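Side-chain contacts in glycosylation Associate Protein 1 (Streptococcus agalactiae serotype V, PDB 6OYC), which is probably an accessory Sec system component of GT-B-like fold that acts with its Gap partners in the glycosylation and secretion of streptococcal surface proteins: residues A121-Q124 / N130-H133; I91-L96 / F104-F109; K144-D149 / S155-Y160; N18-L21 / K25-N28; P6-E11 / P57-Y62. One frame throughout, in Å; residues are numbered along the deposited sequence.

Overall arrangement
Contacts 1 and 3 lie within the long antiparallel sheet, and contact 2 packs a loop against it at one edge strand, 103-106. Contact 4 lies within the loop after strand 2-5, and contact 5 packs that loop on helix 59-65. Contacts 1 and 3 are successive hairpins, joined where strand 131-138 lies beside strand 141-148, and rest mainly on backbone hydrogen bonds; contact 2 uses aromatic rings and an arginine instead. These three are partly buried. Contact 5, buried, is apolar and aromatic, while contact 4 is a surface contact of tyrosine with lysine and proline. A bond from N130 to N58 joins contact 1 to contact 5, and P57 packs against D149 of contact 3.

Contact 1 (A121-Q124 / N130-H133); sequences AKVQ and NLTH
L131 meets V123 through single methyl groups: its CD1 lies 3.5 Å from V123 CG1, and the two side chains cross at about a right angle. With L131 CG anti to the backbone N (chi1 173°), CD1 also comes near the carbonyl oxygen of Q124. At T132 the contact becomes polar, the backbone N of T132 donating to Q124 O at 3.2 Å. Next along the segment, H133 O accepts from Q124 N at 3.0 Å. The imidazole of H133 lies beside the Q124 side chain, both pointing the same way. Q124 CB stands 3.8 Å from the centroid of the H133 ring and 16° off the ring normal, a CH-pi contact over the face, with Q124 CG 3.5 Å from H133 NE2. The bend of Q124 at chi2 (-86°) carries its amide away, and NE2 is hydrogen-bonded to Y23 OH instead. The hairpin of strands 118-125 and 131-138 is flanked on both sides within the sheet: V123 bonds through its backbone to V111 of strand 111-115, and T132 likewise to F148 of strand 141-148.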
# COMPACT_ATOMS: atom_id res chain seq x y z
N ALA A 121 -11.94 27.16 3.13
CA ALA A 121 -11.46 25.92 2.55
C ALA A 121 -10.39 25.30 3.42
O ALA A 121 -9.74 25.98 4.22
CB ALA A 121 -10.92 26.13 1.13
N LYS A 122 -10.23 23.98 3.26
CA LYS A 122 -9.11 23.24 3.82
C LYS A 122 -8.33 22.63 2.66
O LYS A 122 -8.92 21.98 1.80
CB LYS A 122 -9.57 22.17 4.78
CG LYS A 122 -10.35 22.69 5.93
CD LYS A 122 -10.52 21.64 7.02
CE LYS A 122 -11.52 22.13 8.09
NZ LYS A 122 -11.43 21.39 9.41
N VAL A 123 -7.03 22.86 2.64
CA VAL A 123 -6.18 22.46 1.52
C VAL A 123 -5.39 21.24 1.96
O VAL A 123 -4.76 21.27 3.02
CB VAL A 123 -5.27 23.61 1.09
CG1 VAL A 123 -4.34 23.16 -0.02
CG2 VAL A 123 -6.12 24.82 0.67
N GLN A 124 -5.42 20.18 1.16
CA GLN A 124 -4.78 18.92 1.51
C GLN A 124 -3.69 18.58 0.51
O GLN A 124 -3.85 18.82 -0.70
CB GLN A 124 -5.79 17.78 1.59
CG GLN A 124 -6.69 17.86 2.84
CD GLN A 124 -6.06 17.20 4.05
OE1 GLN A 124 -4.90 16.77 3.99
NE2 GLN A 124 -6.82 17.10 5.14
N ASN A 130 1.99 17.14 -3.60
CA ASN A 130 1.14 17.76 -4.60
C ASN A 130 -0.25 18.04 -4.02
O ASN A 130 -0.77 17.28 -3.19
CB ASN A 130 1.02 16.85 -5.82
CG ASN A 130 0.46 15.47 -5.47
OD1 ASN A 130 0.94 14.80 -4.55
ND2 ASN A 130 -0.56 15.04 -6.21
N LEU A 131 -0.84 19.15 -4.43
CA LEU A 131 -2.23 19.44 -4.09
C LEU A 131 -3.13 18.29 -4.57
O LEU A 131 -3.17 17.98 -5.77
CB LEU A 131 -2.66 20.76 -4.73
CG LEU A 131 -4.14 21.11 -4.59
CD1 LEU A 131 -4.42 21.54 -3.15
CD2 LEU A 131 -4.52 22.20 -5.56
N THR A 132 -3.84 17.66 -3.63
CA THR A 132 -4.75 16.56 -3.96
C THR A 132 -6.21 17.00 -3.93
O THR A 132 -6.95 16.74 -4.89
CB THR A 132 -4.56 15.39 -2.99
OG1 THR A 132 -4.52 15.88 -1.64
CG2 THR A 132 -3.26 14.65 -3.30
N HIS A 133 -6.65 17.65 -2.86
CA HIS A 133 -8.03 18.11 -2.87
C HIS A 133 -8.19 19.33 -1.99
O HIS A 133 -7.38 19.59 -1.09
CB HIS A 133 -9.01 16.99 -2.47
CG HIS A 133 -8.87 16.49 -1.07
ND1 HIS A 133 -8.06 15.42 -0.72
CD2 HIS A 133 -9.50 16.86 0.07
CE1 HIS A 133 -8.18 15.18 0.57
NE2 HIS A 133 -9.05 16.03 1.07

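Contact 2 (I91-L96 / F104-F109); sequences IDFRQL and FTYTPF
R94 and F104 are the nearest backbone pair, yet their CA atoms are 8.7 Å apart and no main-chain bond crosses, so side chains alone make the contact. The 91-96 side is shaped by an Asx turn, in which D92 OD1 accepts from R94 N at 2.9 Å at the start of a short 3-10 segment; the F93 carbonyl is bonded to W98 NE1. F93 and F104 form a T-shaped pair: the edge of F93 approaches the face of F104, with centroids 5.5 Å apart and planes at 74°. The rim of F93 also meets the tyrosine hydroxyl, Y106 OH lying 3.4 Å from F93 CZ near the plane of that ring. The same hydroxyl accepts from R94 NH1 at 3.0 Å, close to the guanidinium plane, with an angle of 158° at the hydrogen. R94 reaches it by bending at chi3 (73°). F104 CE2 rests over the centre of one guanidinium face, but the planes are too steeply inclined for a stack. Thus R94 is held at its edge by Y106 while F104 lies over its flat side. Strand 111-115, next to 103-106 in the sheet, adds V111, which touches F93 and Y106, and V113, which touches F104.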
# COMPACT_ATOMS: atom_id res chain seq x y z
N ILE A 91 0.18 22.72 -9.66
CA ILE A 91 -0.78 23.67 -9.10
C ILE A 91 -0.26 24.21 -7.77
O ILE A 91 0.00 23.46 -6.84
CB ILE A 91 -2.16 23.02 -8.91
CG1 ILE A 91 -2.69 22.48 -10.24
CG2 ILE A 91 -3.12 24.05 -8.30
CD1 ILE A 91 -3.93 21.64 -10.07
N ASP A 92 -0.16 25.54 -7.69
CA ASP A 92 0.09 26.25 -6.44
C ASP A 92 -1.24 26.79 -5.94
O ASP A 92 -1.79 27.74 -6.53
CB ASP A 92 1.09 27.39 -6.66
CG ASP A 92 1.35 28.22 -5.40
OD1 ASP A 92 0.72 28.01 -4.33
OD2 ASP A 92 2.23 29.10 -5.50
N PHE A 93 -1.77 26.19 -4.87
CA PHE A 93 -3.10 26.57 -4.41
C PHE A 93 -3.19 28.05 -4.06
O PHE A 93 -4.29 28.62 -4.05
CB PHE A 93 -3.49 25.72 -3.20
CG PHE A 93 -2.93 26.23 -1.91
CD1 PHE A 93 -1.63 25.91 -1.52
CD2 PHE A 93 -3.67 27.09 -1.11
CE1 PHE A 93 -1.10 26.41 -0.32
CE2 PHE A 93 -3.14 27.59 0.08
CZ PHE A 93 -1.86 27.24 0.47
N ARG A 94 -2.06 28.70 -3.75
CA ARG A 94 -2.08 30.12 -3.39
C ARG A 94 -2.49 31.00 -4.57
O ARG A 94 -2.86 32.16 -4.36
CB ARG A 94 -0.70 30.55 -2.86
CG ARG A 94 -0.33 30.00 -1.50
CD ARG A 94 1.08 30.39 -1.11
NE ARG A 94 1.16 31.80 -0.74
CZ ARG A 94 0.99 32.29 0.50
NH1 ARG A 94 0.73 31.50 1.55
NH2 ARG A 94 1.08 33.60 0.67
N GLN A 95 -2.41 30.49 -5.79
CA GLN A 95 -2.73 31.28 -6.98
C GLN A 95 -4.11 30.99 -7.55
O GLN A 95 -4.41 31.44 -8.67
CB GLN A 95 -1.65 31.06 -8.03
CG GLN A 95 -0.29 31.40 -7.45
CD GLN A 95 0.74 31.73 -8.49
OE1 GLN A 95 0.45 32.41 -9.48
NE2 GLN A 95 1.96 31.25 -8.27
N LEU A 96 -4.97 30.28 -6.82
CA LEU A 96 -6.33 30.03 -7.28
C LEU A 96 -7.20 31.28 -7.07
O LEU A 96 -6.82 32.24 -6.37
CB LEU A 96 -6.94 28.85 -6.54
CG LEU A 96 -6.12 27.57 -6.72
CD1 LEU A 96 -6.70 26.42 -5.93
CD2 LEU A 96 -6.05 27.24 -8.19
N PHE A 104 -4.29 32.82 4.92
CA PHE A 104 -3.89 31.42 4.99
C PHE A 104 -3.33 31.11 6.37
O PHE A 104 -2.41 31.78 6.84
CB PHE A 104 -2.84 31.11 3.92
CG PHE A 104 -3.27 31.44 2.52
CD1 PHE A 104 -4.44 30.91 1.98
CD2 PHE A 104 -2.50 32.27 1.72
CE1 PHE A 104 -4.82 31.21 0.66
CE2 PHE A 104 -2.87 32.57 0.41
CZ PHE A 104 -4.03 32.04 -0.11
N THR A 105 -3.88 30.09 7.01
CA THR A 105 -3.34 29.59 8.27
C THR A 105 -2.66 28.26 7.97
O THR A 105 -3.33 27.28 7.64
CB THR A 105 -4.43 29.41 9.32
OG1 THR A 105 -5.10 30.67 9.55
CG2 THR A 105 -3.83 28.89 10.64
N TYR A 106 -1.33 28.23 8.09
CA TYR A 106 -0.53 27.02 7.90
C TYR A 106 -0.46 26.24 9.22
O TYR A 106 0.10 26.72 10.21
CB TYR A 106 0.87 27.39 7.40
CG TYR A 106 0.90 27.71 5.92
CD1 TYR A 106 0.17 28.80 5.40
CD2 TYR A 106 1.63 26.92 5.03
CE1 TYR A 106 0.18 29.10 4.05
CE2 TYR A 106 1.63 27.20 3.66
CZ TYR A 106 0.91 28.28 3.18
OH TYR A 106 0.92 28.55 1.83
N THR A 107 -1.06 25.07 9.24
CA THR A 107 -0.95 24.20 10.42
C THR A 107 0.17 23.20 10.12
O THR A 107 0.72 23.20 9.01
CB THR A 107 -2.27 23.48 10.72
OG1 THR A 107 -2.34 22.24 9.99
CG2 THR A 107 -3.47 24.37 10.33
N PRO A 108 0.56 22.36 11.08
CA PRO A 108 1.54 21.31 10.76
C PRO A 108 1.03 20.26 9.78
O PRO A 108 1.80 19.38 9.41
CB PRO A 108 1.84 20.68 12.14
CG PRO A 108 1.52 21.74 13.12
CD PRO A 108 0.37 22.51 12.54
N PHE A 109 -0.23 20.32 9.33
CA PHE A 109 -0.76 19.23 8.51
C PHE A 109 -1.50 19.71 7.25
O PHE A 109 -1.45 19.02 6.23
CB PHE A 109 -1.67 18.35 9.37
CG PHE A 109 -0.96 17.72 10.55
CD1 PHE A 109 -0.12 16.61 10.38
CD2 PHE A 109 -1.11 18.24 11.84
CE1 PHE A 109 0.55 16.03 11.48
CE2 PHE A 109 -0.45 17.65 12.94
CZ PHE A 109 0.39 16.55 12.75

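Contact 3 (K144-D149 / S155-Y160); sequences KKYLFD and SSILYY
K145 and Y160 meet because the lysine leaves the strand with CG anti to its backbone N (chi1 -177°) and then folds at chi3 (-62°), which sets CE 3.4 Å from Y160 OH. The ammonium itself belongs elsewhere, in a salt bridge with D135. Y160 lies edge-on to the partner strand, with K144 CA and K145 N near the plane of its ring, while L158 CD2 lies over one face, toward its rim. On the other side of the sheet K144 runs extended alongside Y159, CD coming 3.8 Å from CE2, and I157 CG2 lies over a face of the Y159 ring near its rim. The backbones carry the pairing: K145 N donates to L158 O at 2.8 Å and L158 N returns a bond to K145 O at 2.9 Å. L147 N donates to S156 O, also at 2.9 Å. The regular alternation breaks at L147 O, which accepts from both S155 N (2.9 Å) and S156 N (3.3 Å). S156 OG nestles against L147 CB and is hydrogen-bonded to Y55 OH. Two consecutive residues facing one across the strands define a classic beta bulge, here set toward the turn end of the antiparallel hairpin 141-148 and 154-161.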
# COMPACT_ATOMS: atom_id res chain seq x y z
N LYS A 144 -18.47 21.51 -1.21
CA LYS A 144 -17.95 20.71 -2.31
C LYS A 144 -16.48 20.39 -2.04
O LYS A 144 -15.81 21.08 -1.27
CB LYS A 144 -18.13 21.43 -3.66
CG LYS A 144 -17.88 22.92 -3.63
CD LYS A 144 -18.42 23.59 -4.87
CE LYS A 144 -18.35 25.12 -4.77
NZ LYS A 144 -19.22 25.78 -5.79
N LYS A 145 -16.02 19.32 -2.67
CA LYS A 145 -14.63 18.89 -2.59
C LYS A 145 -14.07 18.89 -4.01
O LYS A 145 -14.61 18.21 -4.89
CB LYS A 145 -14.50 17.50 -1.95
CG LYS A 145 -13.06 17.02 -1.78
CD LYS A 145 -12.96 15.51 -1.49
CE LYS A 145 -13.64 15.11 -0.19
NZ LYS A 145 -12.87 15.58 1.03
N TYR A 146 -13.02 19.68 -4.23
CA TYR A 146 -12.30 19.71 -5.49
C TYR A 146 -11.24 18.62 -5.47
O TYR A 146 -10.36 18.65 -4.61
CB TYR A 146 -11.63 21.06 -5.70
CG TYR A 146 -12.55 22.22 -5.96
CD1 TYR A 146 -13.12 22.93 -4.91
CD2 TYR A 146 -12.82 22.64 -7.26
CE1 TYR A 146 -13.95 24.02 -5.14
CE2 TYR A 146 -13.66 23.72 -7.51
CZ TYR A 146 -14.22 24.40 -6.45
OH TYR A 146 -15.04 25.47 -6.68
N LEU A 147 -11.31 17.66 -6.41
CA LEU A 147 -10.33 16.58 -6.52
C LEU A 147 -9.40 16.88 -7.69
O LEU A 147 -9.85 16.97 -8.84
CB LEU A 147 -10.96 15.22 -6.79
CG LEU A 147 -11.60 14.32 -5.74
CD1 LEU A 147 -10.59 13.99 -4.63
CD2 LEU A 147 -12.89 14.97 -5.21
N PHE A 148 -8.11 17.00 -7.41
CA PHE A 148 -7.14 17.32 -8.43
C PHE A 148 -6.40 16.06 -8.85
O PHE A 148 -6.01 15.25 -8.00
CB PHE A 148 -6.16 18.38 -7.93
CG PHE A 148 -6.82 19.71 -7.67
CD1 PHE A 148 -6.95 20.65 -8.69
CD2 PHE A 148 -7.34 20.00 -6.41
CE1 PHE A 148 -7.56 21.86 -8.46
CE2 PHE A 148 -7.97 21.22 -6.18
CZ PHE A 148 -8.07 22.15 -7.20
N ASP A 149 -6.25 15.88 -10.16
CA ASP A 149 -5.38 14.88 -10.75
C ASP A 149 -3.94 15.28 -10.51
O ASP A 149 -3.60 16.47 -10.47
CB ASP A 149 -5.66 14.77 -12.26
CG ASP A 149 -5.11 13.50 -12.90
OD1 ASP A 149 -3.89 13.46 -13.20
OD2 ASP A 149 -5.91 12.54 -13.12
N SER A 155 -9.96 17.19 -11.75
CA SER A 155 -10.51 15.91 -12.20
C SER A 155 -11.99 15.75 -11.87
O SER A 155 -12.75 15.23 -12.69
CB SER A 155 -9.72 14.74 -11.58
OG SER A 155 -10.21 13.49 -12.05
N SER A 156 -12.42 16.18 -10.68
CA SER A 156 -13.82 16.02 -10.33
C SER A 156 -14.18 16.95 -9.18
O SER A 156 -13.31 17.47 -8.48
CB SER A 156 -14.13 14.55 -10.00
OG SER A 156 -13.61 14.15 -8.73
N ILE A 157 -15.49 17.15 -8.99
CA ILE A 157 -16.04 17.90 -7.85
C ILE A 157 -17.09 17.05 -7.18
O ILE A 157 -18.02 16.57 -7.84
CB ILE A 157 -16.67 19.24 -8.25
CG1 ILE A 157 -15.70 20.13 -9.02
CG2 ILE A 157 -17.16 19.98 -7.03
CD1 ILE A 157 -16.42 21.27 -9.69
N LEU A 158 -16.97 16.88 -5.87
CA LEU A 158 -17.94 16.14 -5.07
C LEU A 158 -18.81 17.16 -4.35
O LEU A 158 -18.32 17.92 -3.51
CB LEU A 158 -17.21 15.22 -4.08
CG LEU A 158 -17.98 13.98 -3.60
CD1 LEU A 158 -17.09 12.97 -2.86
CD2 LEU A 158 -19.17 14.40 -2.72
N TYR A 159 -20.10 17.19 -4.68
CA TYR A 159 -21.02 18.15 -4.07
C TYR A 159 -21.74 17.55 -2.88
O TYR A 159 -22.05 16.36 -2.86
CB TYR A 159 -22.06 18.65 -5.08
CG TYR A 159 -21.47 19.50 -6.18
CD1 TYR A 159 -20.95 18.91 -7.32
CD2 TYR A 159 -21.41 20.89 -6.06
CE1 TYR A 159 -20.42 19.67 -8.32
CE2 TYR A 159 -20.87 21.68 -7.07
CZ TYR A 159 -20.38 21.05 -8.19
OH TYR A 159 -19.83 21.79 -9.21
N TYR A 160 -22.03 18.40 -1.90
CA TYR A 160 -22.69 17.99 -0.68
C TYR A 160 -23.98 18.77 -0.51
O TYR A 160 -24.11 19.90 -0.99
CB TYR A 160 -21.80 18.24 0.56
CG TYR A 160 -20.51 17.46 0.56
CD1 TYR A 160 -19.39 17.94 -0.11
CD2 TYR A 160 -20.41 16.25 1.23
CE1 TYR A 160 -18.19 17.22 -0.11
CE2 TYR A 160 -19.22 15.52 1.23
CZ TYR A 160 -18.12 16.01 0.57
OH TYR A 160 -16.94 15.29 0.58
O HOH W 1 -8.33 12.08 -13.01

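Contact 4 (N18-L21 / K25-N28); sequences NNYL and KPTN. With SO4 (sulfate ion), chain K.
Y20 and K25 touch by a CH-pi contact. K25 CG stands 3.5 Å from the centroid of the Y20 ring and only 7° off its normal, while CB and CD flank it over the ring's rim. The side chains lie side by side and point the same way; CG anti to the backbone N of K25 (chi1 178°) lays the methylenes along the ring from CD1 toward the hydroxyl. The apolar packing is completed by P26, whose CD is 3.6 Å from Y20 CB. On the far face of the ring N19 OD1 lies 4.2 Å above the plane, and this oxygen also receives a weak bond from Y20 N.

Hydrogen bonding serves the ends of these side chains but does not cross between the segments. A bend at chi4 (-57°) turns K25 NZ back to P26 O at 2.6 Å, and NZ is also hydrogen-bonded to V29 O. Y20 OH is bonded to E127.

A sulfate ion, probably from the crystallisation liquor, is held by T27, whose N and OG1 both donate to sulfate O1, at 3.1 Å and 2.8 Å respectively.

The lysine thus meets the tyrosine with its hydrocarbon part and keeps its ammonium for backbone carbonyls, so the contact is CH-pi and apolar in character.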
# COMPACT_ATOMS: atom_id res chain seq x y z
N ASN A 18 -8.32 5.54 -4.10
CA ASN A 18 -7.78 4.92 -2.89
C ASN A 18 -6.83 5.83 -2.12
O ASN A 18 -6.29 5.42 -1.10
CB ASN A 18 -7.05 3.60 -3.22
CG ASN A 18 -5.71 3.82 -3.94
OD1 ASN A 18 -5.46 4.88 -4.51
ND2 ASN A 18 -4.85 2.80 -3.91
N ASN A 19 -6.60 7.06 -2.60
CA ASN A 19 -5.61 7.90 -1.95
C ASN A 19 -6.03 8.21 -0.51
O ASN A 19 -7.21 8.12 -0.14
CB ASN A 19 -5.40 9.20 -2.74
CG ASN A 19 -4.02 9.82 -2.48
OD1 ASN A 19 -3.16 9.19 -1.87
ND2 ASN A 19 -3.81 11.06 -2.93
N TYR A 20 -5.03 8.51 0.31
CA TYR A 20 -5.20 8.75 1.74
C TYR A 20 -4.55 10.09 2.09
O TYR A 20 -3.68 10.58 1.36
CB TYR A 20 -4.55 7.62 2.54
CG TYR A 20 -3.19 7.26 1.97
CD1 TYR A 20 -2.07 8.06 2.22
CD2 TYR A 20 -3.03 6.13 1.17
CE1 TYR A 20 -0.82 7.74 1.69
CE2 TYR A 20 -1.79 5.80 0.63
CZ TYR A 20 -0.69 6.60 0.89
OH TYR A 20 0.53 6.26 0.34
N LEU A 21 -4.96 10.67 3.20
CA LEU A 21 -4.26 11.86 3.68
C LEU A 21 -2.81 11.52 4.01
O LEU A 21 -2.52 10.45 4.56
CB LEU A 21 -4.97 12.43 4.90
CG LEU A 21 -6.47 12.63 4.70
CD1 LEU A 21 -7.13 13.16 5.99
CD2 LEU A 21 -6.72 13.55 3.53
N LYS A 25 -2.17 7.51 6.62
CA LYS A 25 -2.23 6.37 5.70
C LYS A 25 -2.70 5.11 6.43
O LYS A 25 -2.19 4.79 7.50
CB LYS A 25 -0.87 6.15 5.07
CG LYS A 25 -0.79 4.96 4.11
CD LYS A 25 0.69 4.62 3.85
CE LYS A 25 0.89 3.18 3.40
NZ LYS A 25 0.35 2.19 4.37
N PRO A 26 -3.68 4.38 5.89
CA PRO A 26 -4.00 3.05 6.43
C PRO A 26 -2.84 2.09 6.19
O PRO A 26 -2.14 2.17 5.18
CB PRO A 26 -5.24 2.61 5.64
CG PRO A 26 -5.71 3.81 4.89
CD PRO A 26 -4.52 4.71 4.71
N THR A 27 -2.65 1.16 7.14
CA THR A 27 -1.54 0.20 7.02
C THR A 27 -1.75 -0.82 5.90
O THR A 27 -0.77 -1.44 5.46
CB THR A 27 -1.32 -0.53 8.34
OG1 THR A 27 -2.59 -0.82 8.93
CG2 THR A 27 -0.51 0.34 9.30
N ASN A 28 -2.98 -1.01 5.42
CA ASN A 28 -3.29 -2.05 4.45
C ASN A 28 -3.43 -1.54 3.02
O ASN A 28 -3.81 -2.31 2.14
CB ASN A 28 -4.59 -2.77 4.84
CG ASN A 28 -5.82 -1.87 4.74
OD1 ASN A 28 -5.73 -0.64 4.90
ND2 ASN A 28 -6.97 -2.47 4.46
S SO4 K . -5.92 1.10 10.19
O1 SO4 K . -4.61 0.98 9.56
O2 SO4 K . -6.98 0.70 9.25
O3 SO4 K . -6.08 2.48 10.64
O4 SO4 K . -5.99 0.22 11.36

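Contact 5 (P6-E11 / P57-Y62); sequences PSWYNE and PNLRYY. With GOL (glycerol), chain I.
W8 is sandwiched between Y62 and a proline of its own segment. Y62 CE1 stands 3.6 Å above the indole plane, over its centre, and P6 CB lies 3.4 Å from that plane on the opposite face. The tyrosine ring is not laid flat on the indole: the six-membered ring of W8 and the ring of Y62 have centroids 4.8 Å apart and planes inclined at 46°. Y62 CE1 is 3.7 Å from both CE3 and CD2 of W8. With CG anti to the backbone N (chi1 -170°), Y62 reaches across from its helix, which places CE1 over the indole. One turn earlier L59 contributes at the indole rim, its CD1 4.1 Å from W8 CZ3 and near the ring plane. A glycerol, probably from the crystallisation liquor, links the two segments: its O2 is 2.9 Å from Y62 OH in a hydrogen bond, and its O3 donates to Y9 O at 3.2 Å. The indole packs between strand 48-52 of the seven-stranded parallel sheet and helices 33-43 and 59-65. It touches L50 of the strand, T34 and I35 of helix 33-43, and L63 farther along helix 59-65, while L59 packs on V52 of the same strand 48-52.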
# COMPACT_ATOMS: atom_id res chain seq x y z
N PRO A 6 -5.11 -4.73 -11.20
CA PRO A 6 -4.88 -4.63 -9.75
C PRO A 6 -6.19 -4.54 -8.98
O PRO A 6 -7.27 -4.41 -9.54
CB PRO A 6 -4.09 -3.32 -9.62
CG PRO A 6 -4.67 -2.46 -10.71
CD PRO A 6 -5.01 -3.42 -11.86
N SER A 7 -6.05 -4.60 -7.65
CA SER A 7 -7.15 -4.36 -6.71
C SER A 7 -6.74 -3.20 -5.81
O SER A 7 -6.39 -3.41 -4.64
CB SER A 7 -7.48 -5.61 -5.87
OG SER A 7 -8.11 -6.58 -6.69
N TRP A 8 -6.73 -2.00 -6.36
CA TRP A 8 -6.28 -0.85 -5.59
C TRP A 8 -7.48 0.02 -5.27
O TRP A 8 -7.46 1.24 -5.50
CB TRP A 8 -5.22 -0.05 -6.34
CG TRP A 8 -3.99 -0.82 -6.64
CD1 TRP A 8 -3.52 -1.94 -5.99
CD2 TRP A 8 -3.05 -0.53 -7.68
NE1 TRP A 8 -2.34 -2.37 -6.57
CE2 TRP A 8 -2.02 -1.52 -7.60
CE3 TRP A 8 -2.96 0.46 -8.66
CZ2 TRP A 8 -0.95 -1.54 -8.47
CZ3 TRP A 8 -1.88 0.45 -9.52
CH2 TRP A 8 -0.89 -0.55 -9.43
N TYR A 9 -8.53 -0.63 -4.79
CA TYR A 9 -9.86 -0.06 -4.62
C TYR A 9 -9.96 0.69 -3.29
O TYR A 9 -9.09 0.60 -2.42
CB TYR A 9 -10.90 -1.17 -4.69
CG TYR A 9 -10.92 -1.84 -6.02
CD1 TYR A 9 -11.07 -1.09 -7.18
CD2 TYR A 9 -10.76 -3.22 -6.15
CE1 TYR A 9 -11.08 -1.67 -8.42
CE2 TYR A 9 -10.77 -3.82 -7.41
CZ TYR A 9 -10.94 -3.03 -8.54
OH TYR A 9 -10.95 -3.56 -9.81
N ASN A 10 -11.05 1.44 -3.15
CA ASN A 10 -11.39 2.12 -1.92
C ASN A 10 -12.34 1.22 -1.14
O ASN A 10 -13.34 0.76 -1.68
CB ASN A 10 -12.03 3.48 -2.21
CG ASN A 10 -12.45 4.25 -0.96
OD1 ASN A 10 -13.01 3.70 -0.01
ND2 ASN A 10 -12.21 5.56 -0.97
N GLU A 11 -11.99 0.98 0.13
CA GLU A 11 -12.75 0.07 0.99
C GLU A 11 -14.22 0.46 1.10
O GLU A 11 -15.09 -0.40 1.19
CB GLU A 11 -12.13 0.06 2.39
CG GLU A 11 -11.83 -1.30 2.95
CD GLU A 11 -11.14 -1.23 4.29
OE1 GLU A 11 -11.24 -0.18 4.98
OE2 GLU A 11 -10.48 -2.22 4.65
N PRO A 57 -7.10 9.49 -9.60
CA PRO A 57 -6.49 10.78 -10.01
C PRO A 57 -5.04 10.94 -9.59
O PRO A 57 -4.32 11.77 -10.17
CB PRO A 57 -7.39 11.82 -9.33
CG PRO A 57 -8.03 11.07 -8.18
CD PRO A 57 -8.21 9.67 -8.66
N ASN A 58 -4.56 10.15 -8.63
CA ASN A 58 -3.18 10.21 -8.18
C ASN A 58 -2.36 9.03 -8.69
O ASN A 58 -1.37 8.64 -8.06
CB ASN A 58 -3.11 10.26 -6.66
CG ASN A 58 -2.03 11.17 -6.19
OD1 ASN A 58 -1.92 12.30 -6.67
ND2 ASN A 58 -1.19 10.68 -5.27
N LEU A 59 -2.76 8.45 -9.83
CA LEU A 59 -2.19 7.18 -10.27
C LEU A 59 -0.71 7.32 -10.61
O LEU A 59 0.08 6.40 -10.34
CB LEU A 59 -2.98 6.66 -11.47
CG LEU A 59 -2.49 5.36 -12.12
CD1 LEU A 59 -2.39 4.24 -11.09
CD2 LEU A 59 -3.44 4.95 -13.26
N ARG A 60 -0.31 8.44 -11.20
CA ARG A 60 1.07 8.52 -11.67
C ARG A 60 2.05 8.61 -10.50
O ARG A 60 3.10 7.95 -10.51
CB ARG A 60 1.22 9.69 -12.66
CG ARG A 60 0.72 9.35 -14.10
CD ARG A 60 -0.33 10.34 -14.62
NE ARG A 60 -1.43 10.53 -13.68
CZ ARG A 60 -2.54 9.81 -13.66
NH1 ARG A 60 -2.75 8.85 -14.58
NH2 ARG A 60 -3.46 10.05 -12.73
N TYR A 61 1.71 9.38 -9.45
CA TYR A 61 2.54 9.34 -8.25
C TYR A 61 2.49 7.96 -7.62
O TYR A 61 3.52 7.46 -7.15
CB TYR A 61 2.10 10.40 -7.23
CG TYR A 61 2.67 11.75 -7.56
CD1 TYR A 61 4.05 11.93 -7.73
CD2 TYR A 61 1.84 12.85 -7.74
CE1 TYR A 61 4.57 13.17 -8.05
CE2 TYR A 61 2.35 14.09 -8.06
CZ TYR A 61 3.71 14.24 -8.23
OH TYR A 61 4.21 15.46 -8.55
N TYR A 62 1.32 7.34 -7.61
CA TYR A 62 1.23 6.01 -7.02
C TYR A 62 2.20 5.05 -7.71
O TYR A 62 3.00 4.38 -7.04
CB TYR A 62 -0.21 5.49 -7.11
CG TYR A 62 -0.47 4.22 -6.31
CD1 TYR A 62 -0.27 2.97 -6.89
CD2 TYR A 62 -0.93 4.27 -4.99
CE1 TYR A 62 -0.52 1.79 -6.19
CE2 TYR A 62 -1.18 3.10 -4.27
CZ TYR A 62 -0.98 1.86 -4.87
OH TYR A 62 -1.22 0.68 -4.18
C1 GOL I . -3.88 -2.43 -2.34
O1 GOL I . -2.95 -2.92 -1.45
C2 GOL I . -4.22 -0.99 -1.84
O2 GOL I . -3.37 -0.00 -2.39
C3 GOL I . -5.76 -0.77 -2.17
O3 GOL I . -5.91 0.58 -2.55